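Local coordinates for protein alpha-galactosidase 1 (PDB 3LRK) that hydrolyses terminal, non-reducing alpha-D-galactose residues from alpha-D-galactosides such as galactose oligosaccharides, galactomannans and galactolipids, at residues L61-K67 with L420-T424. The protein carries 1 engineered substitution. Numbering follows the deposited sequence.
Sequences LKDMGYK and LYNAT. With NAG (2-acetamido-2-deoxy-beta-D-glucopyranose), chain C; NAG (2-acetamido-2-deoxy-beta-D-glucopyranose), chain B.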
ATOM      1  N   LEU A  61       6.475  10.800  43.654  1.00 24.53           N
ATOM      2  CA  LEU A  61       6.532  10.389  42.248  1.00 24.18           C
ATOM      3  C   LEU A  61       7.506  11.244  41.443  1.00 24.11           C
ATOM      4  O   LEU A  61       8.199  10.733  40.555  1.00 23.64           O
ATOM      5  CB  LEU A  61       5.135  10.388  41.625  1.00 23.86           C
ATOM      6  CG  LEU A  61       4.220   9.244  42.091  1.00 24.00           C
ATOM      7  CD1 LEU A  61       2.848   9.360  41.458  1.00 23.80           C
ATOM      8  CD2 LEU A  61       4.838   7.870  41.797  1.00 25.10           C
ATOM      9  N   LYS A  62       7.579  12.534  41.778  1.00 24.42           N
ATOM     10  CA  LYS A  62       8.571  13.438  41.182  1.00 24.57           C
ATOM     11  C   LYS A  62       9.991  12.889  41.349  1.00 25.05           C
ATOM     12  O   LYS A  62      10.754  12.806  40.381  1.00 24.67           O
ATOM     13  CB  LYS A  62       8.472  14.841  41.788  1.00 24.21           C
ATOM     14  CG  LYS A  62       9.500  15.849  41.237  1.00 24.68           C
ATOM     15  CD  LYS A  62       9.513  17.152  42.053  1.00 23.93           C
ATOM     16  CE  LYS A  62      10.357  17.017  43.325  1.00 24.10           C
ATOM     17  NZ  LYS A  62      10.197  18.189  44.230  1.00 26.10           N
ATOM     18  N   ASP A  63      10.337  12.495  42.573  1.00 25.24           N
ATOM     19  CA  ASP A  63      11.691  12.013  42.840  1.00 25.38           C
ATOM     20  C   ASP A  63      11.950  10.582  42.358  1.00 25.62           C
ATOM     21  O   ASP A  63      13.074  10.074  42.486  1.00 26.20           O
ATOM     22  CB  ASP A  63      12.060  12.203  44.316  1.00 25.76           C
ATOM     23  CG  ASP A  63      12.229  13.664  44.685  1.00 25.69           C
ATOM     24  OD1 ASP A  63      13.101  14.330  44.095  1.00 26.25           O
ATOM     25  OD2 ASP A  63      11.498  14.153  45.572  1.00 27.48           O
ATOM     26  N   MET A  64      10.925   9.942  41.790  1.00 25.42           N
ATOM     27  CA  MET A  64      11.111   8.673  41.072  1.00 25.44           C
ATOM     28  C   MET A  64      11.470   8.922  39.603  1.00 25.50           C
ATOM     29  O   MET A  64      11.902   8.010  38.895  1.00 25.40           O
ATOM     30  CB  MET A  64       9.873   7.775  41.166  1.00 25.29           C
ATOM     31  CG  MET A  64       9.500   7.349  42.582  1.00 24.82           C
ATOM     32  SD  MET A  64       8.517   5.837  42.654  1.00 25.09           S
ATOM     33  CE  MET A  64       9.759   4.621  42.201  1.00 22.99           C
ATOM     34  N   GLY A  65      11.288  10.161  39.160  1.00 25.32           N
ATOM     35  CA  GLY A  65      11.685  10.558  37.821  1.00 24.88           C
ATOM     36  C   GLY A  65      10.565  11.200  37.033  1.00 24.33           C
ATOM     37  O   GLY A  65      10.815  11.738  35.958  1.00 24.40           O
ATOM     38  N   TYR A  66       9.341  11.153  37.563  1.00 24.00           N
ATOM     39  CA  TYR A  66       8.173  11.772  36.902  1.00 23.67           C
ATOM     40  C   TYR A  66       8.226  13.297  37.025  1.00 23.73           C
ATOM     41  O   TYR A  66       7.524  13.906  37.847  1.00 23.36           O
ATOM     42  CB  TYR A  66       6.856  11.250  37.478  1.00 23.56           C
ATOM     43  CG  TYR A  66       6.582   9.768  37.293  1.00 23.30           C
ATOM     44  CD1 TYR A  66       6.020   9.270  36.106  1.00 22.85           C
ATOM     45  CD2 TYR A  66       6.850   8.859  38.319  1.00 23.31           C
ATOM     46  CE1 TYR A  66       5.740   7.888  35.954  1.00 22.42           C
ATOM     47  CE2 TYR A  66       6.582   7.487  38.171  1.00 22.22           C
ATOM     48  CZ  TYR A  66       6.029   7.012  36.995  1.00 22.63           C
ATOM     49  OH  TYR A  66       5.757   5.662  36.879  1.00 22.96           O
ATOM     50  N   LYS A  67       9.054  13.910  36.187  1.00 23.62           N
ATOM     51  CA  LYS A  67       9.449  15.308  36.387  1.00 24.01           C
ATOM     52  C   LYS A  67       8.912  16.315  35.379  1.00 23.50           C
ATOM     53  O   LYS A  67       8.938  17.517  35.640  1.00 23.32           O
ATOM     54  CB  LYS A  67      10.976  15.415  36.501  1.00 24.80           C
ATOM     55  CG  LYS A  67      11.465  15.021  37.900  1.00 28.22           C
ATOM     56  CD  LYS A  67      12.970  15.104  38.043  1.00 33.42           C
ATOM     57  CE  LYS A  67      13.378  14.780  39.465  1.00 36.27           C
ATOM     58  NZ  LYS A  67      14.847  15.028  39.669  1.00 39.30           N
ATOM     59  N   LEU A 420       8.856   4.951  48.955  1.00 37.11           N
ATOM     60  CA  LEU A 420       9.232   4.965  47.534  1.00 36.10           C
ATOM     61  C   LEU A 420      10.728   5.201  47.368  1.00 35.22           C
ATOM     62  O   LEU A 420      11.338   5.944  48.141  1.00 34.70           O
ATOM     63  CB  LEU A 420       8.453   6.018  46.737  1.00 35.83           C
ATOM     64  CG  LEU A 420       6.922   6.118  46.718  1.00 36.42           C
ATOM     65  CD1 LEU A 420       6.472   6.731  45.389  1.00 36.34           C
ATOM     66  CD2 LEU A 420       6.198   4.806  46.958  1.00 36.22           C
ATOM     67  N   TYR A 421      11.312   4.557  46.358  1.00 34.21           N
ATOM     68  CA  TYR A 421      12.695   4.797  45.965  1.00 33.61           C
ATOM     69  C   TYR A 421      12.885   6.247  45.516  1.00 33.39           C
ATOM     70  O   TYR A 421      12.043   6.789  44.794  1.00 33.28           O
ATOM     71  CB  TYR A 421      13.080   3.844  44.835  1.00 33.31           C
ATOM     72  CG  TYR A 421      14.531   3.895  44.432  1.00 32.81           C
ATOM     73  CD1 TYR A 421      15.490   3.142  45.112  1.00 32.42           C
ATOM     74  CD2 TYR A 421      14.945   4.680  43.356  1.00 32.23           C
ATOM     75  CE1 TYR A 421      16.827   3.180  44.734  1.00 31.67           C
ATOM     76  CE2 TYR A 421      16.272   4.726  42.971  1.00 32.03           C
ATOM     77  CZ  TYR A 421      17.207   3.972  43.664  1.00 32.05           C
ATOM     78  OH  TYR A 421      18.520   4.021  43.287  1.00 32.54           O
ATOM     79  N   ASN A 422      13.982   6.861  45.956  1.00 33.11           N
ATOM     80  CA  ASN A 422      14.316   8.246  45.609  1.00 33.05           C
ATOM     81  C   ASN A 422      15.443   8.263  44.573  1.00 32.72           C
ATOM     82  O   ASN A 422      16.623   8.138  44.911  1.00 32.45           O
ATOM     83  CB  ASN A 422      14.669   9.061  46.873  1.00 33.11           C
ATOM     84  CG  ASN A 422      14.718  10.577  46.625  1.00 34.08           C
ATOM     85  OD1 ASN A 422      14.948  11.032  45.506  1.00 33.26           O
ATOM     86  ND2 ASN A 422      14.501  11.360  47.697  1.00 36.14           N
ATOM     87  N   ALA A 423      15.059   8.394  43.302  1.00 32.64           N
ATOM     88  CA  ALA A 423      16.008   8.395  42.188  1.00 32.56           C
ATOM     89  C   ALA A 423      16.805   9.699  42.104  1.00 32.64           C
ATOM     90  O   ALA A 423      17.908   9.726  41.551  1.00 32.24           O
ATOM     91  CB  ALA A 423      15.285   8.120  40.862  1.00 32.49           C
ATOM     92  N   THR A 424      16.242  10.779  42.643  1.00 32.92           N
ATOM     93  CA  THR A 424      16.952  12.060  42.707  1.00 33.72           C
ATOM     94  C   THR A 424      18.154  11.936  43.646  1.00 34.53           C
ATOM     95  O   THR A 424      19.226  12.478  43.375  1.00 34.89           O
ATOM     96  CB  THR A 424      16.035  13.206  43.197  1.00 33.51           C
ATOM     97  OG1 THR A 424      14.836  13.241  42.414  1.00 32.22           O
ATOM     98  CG2 THR A 424      16.735  14.555  43.084  1.00 33.05           C
TER
HETATM   99  C1  NAG C   1      14.584  12.790  47.460  1.00 38.97           C
HETATM  100  C2  NAG C   1      13.601  13.578  48.333  1.00 40.93           C
HETATM  101  C3  NAG C   1      13.698  15.096  48.145  1.00 42.43           C
HETATM  102  C4  NAG C   1      15.117  15.656  47.977  1.00 43.82           C
HETATM  103  C5  NAG C   1      16.127  14.640  47.414  1.00 42.48           C
HETATM  104  C6  NAG C   1      17.523  14.969  47.930  1.00 43.63           C
HETATM  105  C7  NAG C   1      11.567  12.367  48.887  1.00 39.54           C
HETATM  106  C8  NAG C   1      10.083  12.312  48.688  1.00 39.55           C
HETATM  107  N2  NAG C   1      12.238  13.169  48.068  1.00 39.51           N
HETATM  108  O3  NAG C   1      13.082  15.735  49.246  1.00 44.01           O
HETATM  109  O4  NAG C   1      15.040  16.754  47.077  1.00 46.30           O
HETATM  110  O5  NAG C   1      15.869  13.285  47.758  1.00 40.09           O
HETATM  111  O6  NAG C   1      18.476  14.454  47.032  1.00 45.39           O
HETATM  112  O7  NAG C   1      12.107  11.697  49.765  1.00 40.01           O
HETATM  113  C1  NAG B   2      15.377  18.036  47.665  1.00 48.65           C
HETATM  114  C2  NAG B   2      15.824  18.975  46.532  1.00 49.35           C
HETATM  115  C3  NAG B   2      15.977  20.429  46.994  1.00 49.72           C
HETATM  116  C4  NAG B   2      14.733  20.874  47.762  1.00 50.16           C
HETATM  117  C5  NAG B   2      14.489  19.906  48.927  1.00 50.04           C
HETATM  118  C6  NAG B   2      13.280  20.305  49.779  1.00 50.50           C
HETATM  119  C7  NAG B   2      17.164  18.204  44.617  1.00 50.28           C
HETATM  120  C8  NAG B   2      18.537  17.828  44.138  1.00 49.71           C
HETATM  121  N2  NAG B   2      17.056  18.499  45.920  1.00 49.44           N
HETATM  122  O3  NAG B   2      16.181  21.280  45.885  1.00 49.46           O
HETATM  123  O4  NAG B   2      14.856  22.218  48.190  1.00 49.96           O
HETATM  124  O5  NAG B   2      14.303  18.591  48.417  1.00 49.61           O
HETATM  125  O6  NAG B   2      12.094  20.308  49.009  1.00 50.81           O
HETATM  126  O7  NAG B   2      16.220  18.224  43.817  1.00 49.74           O
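A single aspartate holds both the glycosylated loop and the first sugar of its N-glycan. Asn422 ND2 is bonded to C1 of the chain C NAG at 1.5 Å, and the acetamido N2 of that sugar donates a near-linear hydrogen bond (162°) to Asp63 OD2 at 2.8 Å. The other carboxylate oxygen, Asp63 OD1, accepts from Thr424 OG1 at 2.6 Å; Thr424 is the threonine of the Asn-Ala-Thr sequon, so two elements of the glycosylation site converge on one side chain. Thr424 OG1 in turn takes a weak hydrogen bond from Lys67 NZ (3.3 Å).

The backbone adds a bifurcated link: Asp63 O accepts from Thr424 N (3.2 Å, 144°) and, weakly because the angle is only 130°, from Ala423 N at 2.7 Å. Asn422 OD1 accepts a hydrogen bond from the backbone N of Glu425 while also lying 3.3 Å from Asp63 CB. Beyond this polar patch the contact becomes apolar, with Met64 SD 3.5 Å from Leu420 CD1, which also lies 4.1 Å from Leu61 CD2.

Residues 61-67 connect helix 46-58 to strand 68-70 of the parallel TIM-barrel sheet, whereas 420-424 belong to the loop between helices 403-410 and 428-433. Through the Asp63 and Met64 contacts, this loop, 353 residues away in sequence, is brought against the barrel. Leu61 also packs on Ile292 of barrel strand 290-292 and Met64 on Ala310 and Ile313 of helix 310-316; Tyr421 touches the same Ala310 and, in addition, helix 437-440.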